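Local coordinates for glutathione S-transferase enzyme with thioredoxin-like domain (Bradyrhizobium sp., PDB 4MF7), which probably catalyses the transfer of glutathione to electrophilic substrates, as a dimeric glutathione S-transferase with a thioredoxin-like domain, at residues W135-W140 with W195-D200; Q139-Q144 with D205-G210. All coordinates share one frame; numbering follows the deposited sequence.

Contact 1 of 2, residues W135-W140 with W195-D200; sequences WQTLQW and WIMDAD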
loop_
_atom_site.group_PDB
_atom_site.type_symbol
_atom_site.label_atom_id
_atom_site.label_comp_id
_atom_site.label_asym_id
_atom_site.label_seq_id
_atom_site.Cartn_x
_atom_site.Cartn_y
_atom_site.Cartn_z
ATOM N N TRP A 135 11.734 -7.630 -1.121
ATOM C CA TRP A 135 11.059 -6.575 -1.887
ATOM C C TRP A 135 9.823 -7.120 -2.570
ATOM O O TRP A 135 8.764 -6.464 -2.559
ATOM C CB TRP A 135 12.016 -5.913 -2.911
ATOM C CG TRP A 135 13.068 -5.164 -2.240
ATOM C CD1 TRP A 135 14.417 -5.434 -2.252
ATOM C CD2 TRP A 135 12.899 -4.021 -1.425
ATOM N NE1 TRP A 135 15.083 -4.526 -1.482
ATOM C CE2 TRP A 135 14.180 -3.638 -0.965
ATOM C CE3 TRP A 135 11.795 -3.253 -1.062
ATOM C CZ2 TRP A 135 14.362 -2.547 -0.158
ATOM C CZ3 TRP A 135 11.964 -2.213 -0.265
ATOM C CH2 TRP A 135 13.240 -1.841 0.189
ATOM N N GLN A 136 9.913 -8.317 -3.137
ATOM C CA GLN A 136 8.782 -8.901 -3.820
ATOM C C GLN A 136 7.626 -9.148 -2.870
ATOM O O GLN A 136 6.478 -8.991 -3.262
ATOM C CB GLN A 136 9.159 -10.200 -4.523
ATOM C CG GLN A 136 9.950 -9.975 -5.798
ATOM C CD GLN A 136 10.255 -11.282 -6.495
ATOM O OE1 GLN A 136 10.729 -12.230 -5.867
ATOM N NE2 GLN A 136 9.994 -11.342 -7.795
ATOM N N THR A 137 7.939 -9.527 -1.633
ATOM C CA THR A 137 6.904 -9.716 -0.585
ATOM C C THR A 137 6.005 -8.475 -0.417
ATOM O O THR A 137 4.784 -8.593 -0.297
ATOM C CB THR A 137 7.532 -10.076 0.770
ATOM O OG1 THR A 137 8.402 -11.223 0.592
ATOM C CG2 THR A 137 6.426 -10.390 1.812
ATOM N N LEU A 138 6.610 -7.290 -0.438
ATOM C CA LEU A 138 5.878 -6.038 -0.251
ATOM C C LEU A 138 4.813 -5.771 -1.319
ATOM O O LEU A 138 3.841 -5.046 -1.047
ATOM C CB LEU A 138 6.856 -4.856 -0.202
ATOM C CG LEU A 138 7.945 -4.891 0.874
ATOM C CD1 LEU A 138 8.508 -3.480 1.017
ATOM C CD2 LEU A 138 7.448 -5.404 2.228
ATOM N N GLN A 139 4.990 -6.342 -2.504
ATOM C CA GLN A 139 4.044 -6.172 -3.593
ATOM C C GLN A 139 2.649 -6.620 -3.154
ATOM O O GLN A 139 1.668 -6.082 -3.607
ATOM C CB GLN A 139 4.449 -6.957 -4.825
ATOM C CG GLN A 139 5.798 -6.570 -5.439
ATOM C CD GLN A 139 6.246 -7.518 -6.523
ATOM O OE1 GLN A 139 6.652 -7.093 -7.624
ATOM N NE2 GLN A 139 6.187 -8.826 -6.232
ATOM N N TRP A 140 2.589 -7.628 -2.278
ATOM C CA TRP A 140 1.322 -8.278 -1.900
ATOM C C TRP A 140 0.580 -7.610 -0.764
ATOM O O TRP A 140 -0.496 -8.056 -0.426
ATOM C CB TRP A 140 1.591 -9.747 -1.552
ATOM C CG TRP A 140 2.132 -10.438 -2.724
ATOM C CD1 TRP A 140 3.473 -10.600 -3.066
ATOM C CD2 TRP A 140 1.383 -11.026 -3.776
ATOM N NE1 TRP A 140 3.570 -11.224 -4.273
ATOM C CE2 TRP A 140 2.306 -11.516 -4.724
ATOM C CE3 TRP A 140 0.006 -11.179 -4.021
ATOM C CZ2 TRP A 140 1.903 -12.158 -5.898
ATOM C CZ3 TRP A 140 -0.396 -11.836 -5.193
ATOM C CH2 TRP A 140 0.556 -12.311 -6.115
ATOM N N TRP A 195 3.316 -21.144 -0.244
ATOM C CA TRP A 195 2.867 -19.782 0.149
ATOM C C TRP A 195 3.126 -18.817 -1.027
ATOM O O TRP A 195 3.719 -19.205 -2.018
ATOM C CB TRP A 195 3.611 -19.348 1.412
ATOM C CG TRP A 195 3.408 -20.312 2.610
ATOM C CD1 TRP A 195 4.368 -21.106 3.202
ATOM C CD2 TRP A 195 2.183 -20.577 3.319
ATOM N NE1 TRP A 195 3.805 -21.824 4.247
ATOM C CE2 TRP A 195 2.469 -21.528 4.321
ATOM C CE3 TRP A 195 0.870 -20.114 3.189
ATOM C CZ2 TRP A 195 1.492 -22.012 5.190
ATOM C CZ3 TRP A 195 -0.098 -20.600 4.067
ATOM C CH2 TRP A 195 0.227 -21.529 5.054
ATOM N N ILE A 196 2.684 -17.561 -0.909
ATOM C CA ILE A 196 2.891 -16.595 -1.968
ATOM C C ILE A 196 4.397 -16.484 -2.287
ATOM O O ILE A 196 4.761 -16.360 -3.445
ATOM C CB ILE A 196 2.257 -15.233 -1.601
ATOM C CG1 ILE A 196 0.727 -15.361 -1.716
ATOM C CG2 ILE A 196 2.799 -14.104 -2.466
ATOM C CD1 ILE A 196 -0.023 -14.248 -1.035
ATOM N N MET A 197 5.233 -16.558 -1.249
ATOM C CA MET A 197 6.692 -16.512 -1.393
ATOM C C MET A 197 7.307 -17.913 -1.194
ATOM O O MET A 197 8.281 -18.099 -0.452
ATOM C CB MET A 197 7.300 -15.508 -0.442
ATOM C CG MET A 197 6.717 -14.111 -0.541
ATOM S SD MET A 197 6.738 -13.402 -2.207
ATOM C CE MET A 197 8.518 -13.284 -2.532
ATOM N N ASP A 198 6.713 -18.878 -1.869
ATOM C CA ASP A 198 7.237 -20.255 -1.946
ATOM C C ASP A 198 7.210 -20.917 -0.596
ATOM O O ASP A 198 6.133 -21.054 -0.003
ATOM C CB ASP A 198 8.631 -20.258 -2.590
ATOM C CG ASP A 198 8.566 -19.920 -4.048
ATOM O OD1 ASP A 198 8.320 -20.826 -4.874
ATOM O OD2 ASP A 198 8.744 -18.737 -4.362
ATOM N N ALA A 199 8.374 -21.351 -0.099
ATOM C CA ALA A 199 8.415 -22.102 1.152
ATOM C C ALA A 199 8.210 -21.231 2.360
ATOM O O ALA A 199 7.940 -21.729 3.439
ATOM C CB ALA A 199 9.735 -22.879 1.278
ATOM N N ASP A 200 8.365 -19.921 2.196
ATOM C CA ASP A 200 8.301 -18.987 3.310
ATOM C C ASP A 200 6.897 -18.433 3.518
ATOM O O ASP A 200 6.350 -17.803 2.623
ATOM C CB ASP A 200 9.225 -17.798 3.032
ATOM C CG ASP A 200 10.707 -18.162 3.124
ATOM O OD1 ASP A 200 11.101 -18.917 4.030
ATOM O OD2 ASP A 200 11.473 -17.683 2.283
#
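The CA atoms of T137 and M197 lie 6.8 Å apart, the nearest CA pair between residues 135-140, at the end of helix 131-138, and the loop 195-200, where a type II' beta turn runs from M197 to D200. M197 reaches across with a folded side chain: chi1, chi2 and chi3 all lie near -60°, which curls the thioether back and brings CE to 3.7 Å from both Q136 CB and T137 OG1. M197 CG is 3.5 Å from the same T137 OG1, a van der Waals approach of a carbon; the hydroxyl's hydrogen-bond partner is R133 O. The sulfur also makes an oblique Met-aromatic contact, M197 SD standing 5.1 Å from the centroid of the W140 five-membered ring and 54° off its normal. Within the all-helical C-terminal part of the glutathione S-transferase fold, the contact thus seats the loop that precedes helix 203-215 against helix 131-138. I196 supplies a CH-pi contact: its CG2 branch sits over one face of W140, 3.4 Å from the five-membered-ring centroid and only 7° off the normal. Replacing W140 by alanine would probably leave the I196 methyl without its aromatic platform and open a gap beside the M197 sulfur. L186 and R189 of helix 171-190 also pack on the indole. On the dimer side, Q139 OE1 accepts a hydrogen bond from F110 N of the second subunit.

Contact 2 of 2, residues Q139-Q144 with D205-G210; sequences QWLHFQ and DIATLG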
loop_
_atom_site.group_PDB
_atom_site.type_symbol
_atom_site.label_atom_id
_atom_site.label_comp_id
_atom_site.label_asym_id
_atom_site.label_seq_id
_atom_site.Cartn_x
_atom_site.Cartn_y
_atom_site.Cartn_z
ATOM N N GLN A 139 4.990 -6.342 -2.504
ATOM C CA GLN A 139 4.044 -6.172 -3.593
ATOM C C GLN A 139 2.649 -6.620 -3.154
ATOM O O GLN A 139 1.668 -6.082 -3.607
ATOM C CB GLN A 139 4.449 -6.957 -4.825
ATOM C CG GLN A 139 5.798 -6.570 -5.439
ATOM C CD GLN A 139 6.246 -7.518 -6.523
ATOM O OE1 GLN A 139 6.652 -7.093 -7.624
ATOM N NE2 GLN A 139 6.187 -8.826 -6.232
ATOM N N TRP A 140 2.589 -7.628 -2.278
ATOM C CA TRP A 140 1.322 -8.278 -1.900
ATOM C C TRP A 140 0.580 -7.610 -0.764
ATOM O O TRP A 140 -0.496 -8.056 -0.426
ATOM C CB TRP A 140 1.591 -9.747 -1.552
ATOM C CG TRP A 140 2.132 -10.438 -2.724
ATOM C CD1 TRP A 140 3.473 -10.600 -3.066
ATOM C CD2 TRP A 140 1.383 -11.026 -3.776
ATOM N NE1 TRP A 140 3.570 -11.224 -4.273
ATOM C CE2 TRP A 140 2.306 -11.516 -4.724
ATOM C CE3 TRP A 140 0.006 -11.179 -4.021
ATOM C CZ2 TRP A 140 1.903 -12.158 -5.898
ATOM C CZ3 TRP A 140 -0.396 -11.836 -5.193
ATOM C CH2 TRP A 140 0.556 -12.311 -6.115
ATOM N N LEU A 141 1.123 -6.531 -0.194
ATOM C CA LEU A 141 0.464 -5.864 0.910
ATOM C C LEU A 141 -0.684 -4.984 0.453
ATOM O O LEU A 141 -1.451 -4.572 1.261
ATOM C CB LEU A 141 1.432 -5.046 1.749
ATOM C CG LEU A 141 2.584 -5.876 2.285
ATOM C CD1 LEU A 141 3.520 -4.946 3.031
ATOM C CD2 LEU A 141 2.083 -6.995 3.210
ATOM N N HIS A 142 -0.776 -4.729 -0.847
ATOM C CA HIS A 142 -1.794 -3.873 -1.440
ATOM C C HIS A 142 -2.208 -4.528 -2.746
ATOM O O HIS A 142 -2.074 -3.965 -3.826
ATOM C CB HIS A 142 -1.229 -2.465 -1.631
ATOM C CG HIS A 142 -0.819 -1.841 -0.336
ATOM N ND1 HIS A 142 0.483 -1.847 0.112
ATOM C CD2 HIS A 142 -1.555 -1.273 0.647
ATOM C CE1 HIS A 142 0.537 -1.263 1.294
ATOM N NE2 HIS A 142 -0.688 -0.910 1.644
ATOM N N PHE A 143 -2.711 -5.742 -2.591
ATOM C CA PHE A 143 -3.077 -6.603 -3.691
ATOM C C PHE A 143 -4.546 -6.392 -3.915
ATOM O O PHE A 143 -4.938 -5.850 -4.930
ATOM C CB PHE A 143 -2.796 -8.068 -3.372
ATOM C CG PHE A 143 -3.312 -9.010 -4.400
ATOM C CD1 PHE A 143 -2.924 -8.885 -5.701
ATOM C CD2 PHE A 143 -4.225 -9.979 -4.072
ATOM C CE1 PHE A 143 -3.406 -9.723 -6.656
ATOM C CE2 PHE A 143 -4.712 -10.820 -5.019
ATOM C CZ PHE A 143 -4.299 -10.698 -6.313
ATOM N N GLN A 144 -5.342 -6.807 -2.948
ATOM C CA GLN A 144 -6.753 -6.579 -3.033
ATOM C C GLN A 144 -7.050 -5.149 -2.667
ATOM O O GLN A 144 -7.857 -4.516 -3.317
ATOM C CB GLN A 144 -7.512 -7.524 -2.130
ATOM C CG GLN A 144 -7.309 -7.262 -0.663
ATOM C CD GLN A 144 -6.200 -8.107 -0.096
ATOM O OE1 GLN A 144 -5.288 -8.490 -0.810
ATOM N NE2 GLN A 144 -6.276 -8.399 1.183
ATOM N N ASP A 205 1.023 -13.594 2.798
ATOM C CA ASP A 205 -0.097 -14.496 3.134
ATOM C C ASP A 205 -0.994 -13.884 4.223
ATOM O O ASP A 205 -2.236 -13.907 4.121
ATOM C CB ASP A 205 0.432 -15.856 3.568
ATOM C CG ASP A 205 1.458 -16.399 2.589
ATOM O OD1 ASP A 205 1.056 -16.883 1.497
ATOM O OD2 ASP A 205 2.647 -16.291 2.938
ATOM N N ILE A 206 -0.352 -13.287 5.228
ATOM C CA ILE A 206 -1.054 -12.656 6.340
ATOM C C ILE A 206 -1.923 -11.516 5.816
ATOM O O ILE A 206 -3.005 -11.290 6.327
ATOM C CB ILE A 206 -0.063 -12.213 7.445
ATOM C CG1 ILE A 206 0.626 -13.448 8.056
ATOM C CG2 ILE A 206 -0.701 -11.326 8.506
ATOM C CD1 ILE A 206 1.820 -13.097 8.924
ATOM N N ALA A 207 -1.462 -10.815 4.775
ATOM C CA ALA A 207 -2.226 -9.705 4.214
ATOM C C ALA A 207 -3.429 -10.159 3.368
ATOM O O ALA A 207 -4.361 -9.397 3.165
ATOM C CB ALA A 207 -1.320 -8.823 3.361
ATOM N N THR A 208 -3.404 -11.384 2.857
ATOM C CA THR A 208 -4.367 -11.801 1.852
ATOM C C THR A 208 -5.340 -12.913 2.301
ATOM O O THR A 208 -6.461 -13.022 1.768
ATOM C CB THR A 208 -3.630 -12.235 0.575
ATOM O OG1 THR A 208 -2.702 -13.256 0.887
ATOM C CG2 THR A 208 -2.832 -11.076 0.030
ATOM N N LEU A 209 -4.938 -13.724 3.276
ATOM C CA LEU A 209 -5.791 -14.850 3.705
ATOM C C LEU A 209 -7.186 -14.398 4.133
ATOM O O LEU A 209 -8.183 -15.022 3.762
ATOM C CB LEU A 209 -5.142 -15.620 4.841
ATOM C CG LEU A 209 -4.072 -16.618 4.445
ATOM C CD1 LEU A 209 -3.264 -17.037 5.675
ATOM C CD2 LEU A 209 -4.692 -17.831 3.761
ATOM N N GLY A 210 -7.259 -13.347 4.951
ATOM C CA GLY A 210 -8.540 -12.888 5.487
ATOM C C GLY A 210 -9.482 -12.397 4.406
ATOM O O GLY A 210 -10.696 -12.639 4.430
#
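Q144 reaches A207 and T208 from a loop whose CA atoms come as near as 5.7 Å to the helix, between L141 and A207. From Q144 CB, chi1 of 69° places CG between the backbone N and the carbonyl carbon, and a bend at chi2 brings the amide over to the helix. Its carbon, Q144 CD, lies 4.0 Å from A207 O. At the tip the two branches divide: Q144 OE1 makes a van der Waals approach to T208 CG2, at 3.7 Å, while Q144 NE2 donates to A207 O over 2.9 Å with an N-H...O angle of 151°. That carbonyl oxygen lies close to the amide plane of Q144, but the donor is tilted 22° from the carbonyl plane. The side chain is poorly ordered, so the details deserve caution. Its target, helix 203-215, is a central helix of the C-terminal domain in glutathione S-transferases, and here A207 and T208 offer small groups to the loop. L141 CD2 meets A207 CB at 3.9 Å, with L116 of helix 112-123 packed on both residues. W140 O lies 3.8 Å from T208 CG2, the methyl branch; T208 OG1 is bonded instead to A204 O.

Overall arrangement
From the N terminus the chain passes through the thioredoxin-like sheet and helix 112-123 before helix 131-138 opens contact 1. Contact 2 starts a few residues on, sharing Q139 and W140. Both loops then take in the unmodelled residues 145-169 and helix 171-190. Contact 1 closes at 195-200 and contact 2 at 205-210, so the two closures cross: each has one end within the other's loop. Their centres are 10 Å apart, and a probable hydrogen bond of 3.0 Å, I196 N to D205 OD1, joins their second segments directly. Together they tie helix 131-138 and the loop that follows it to helix 203-215 and its lead-in loop, beside the second subunit.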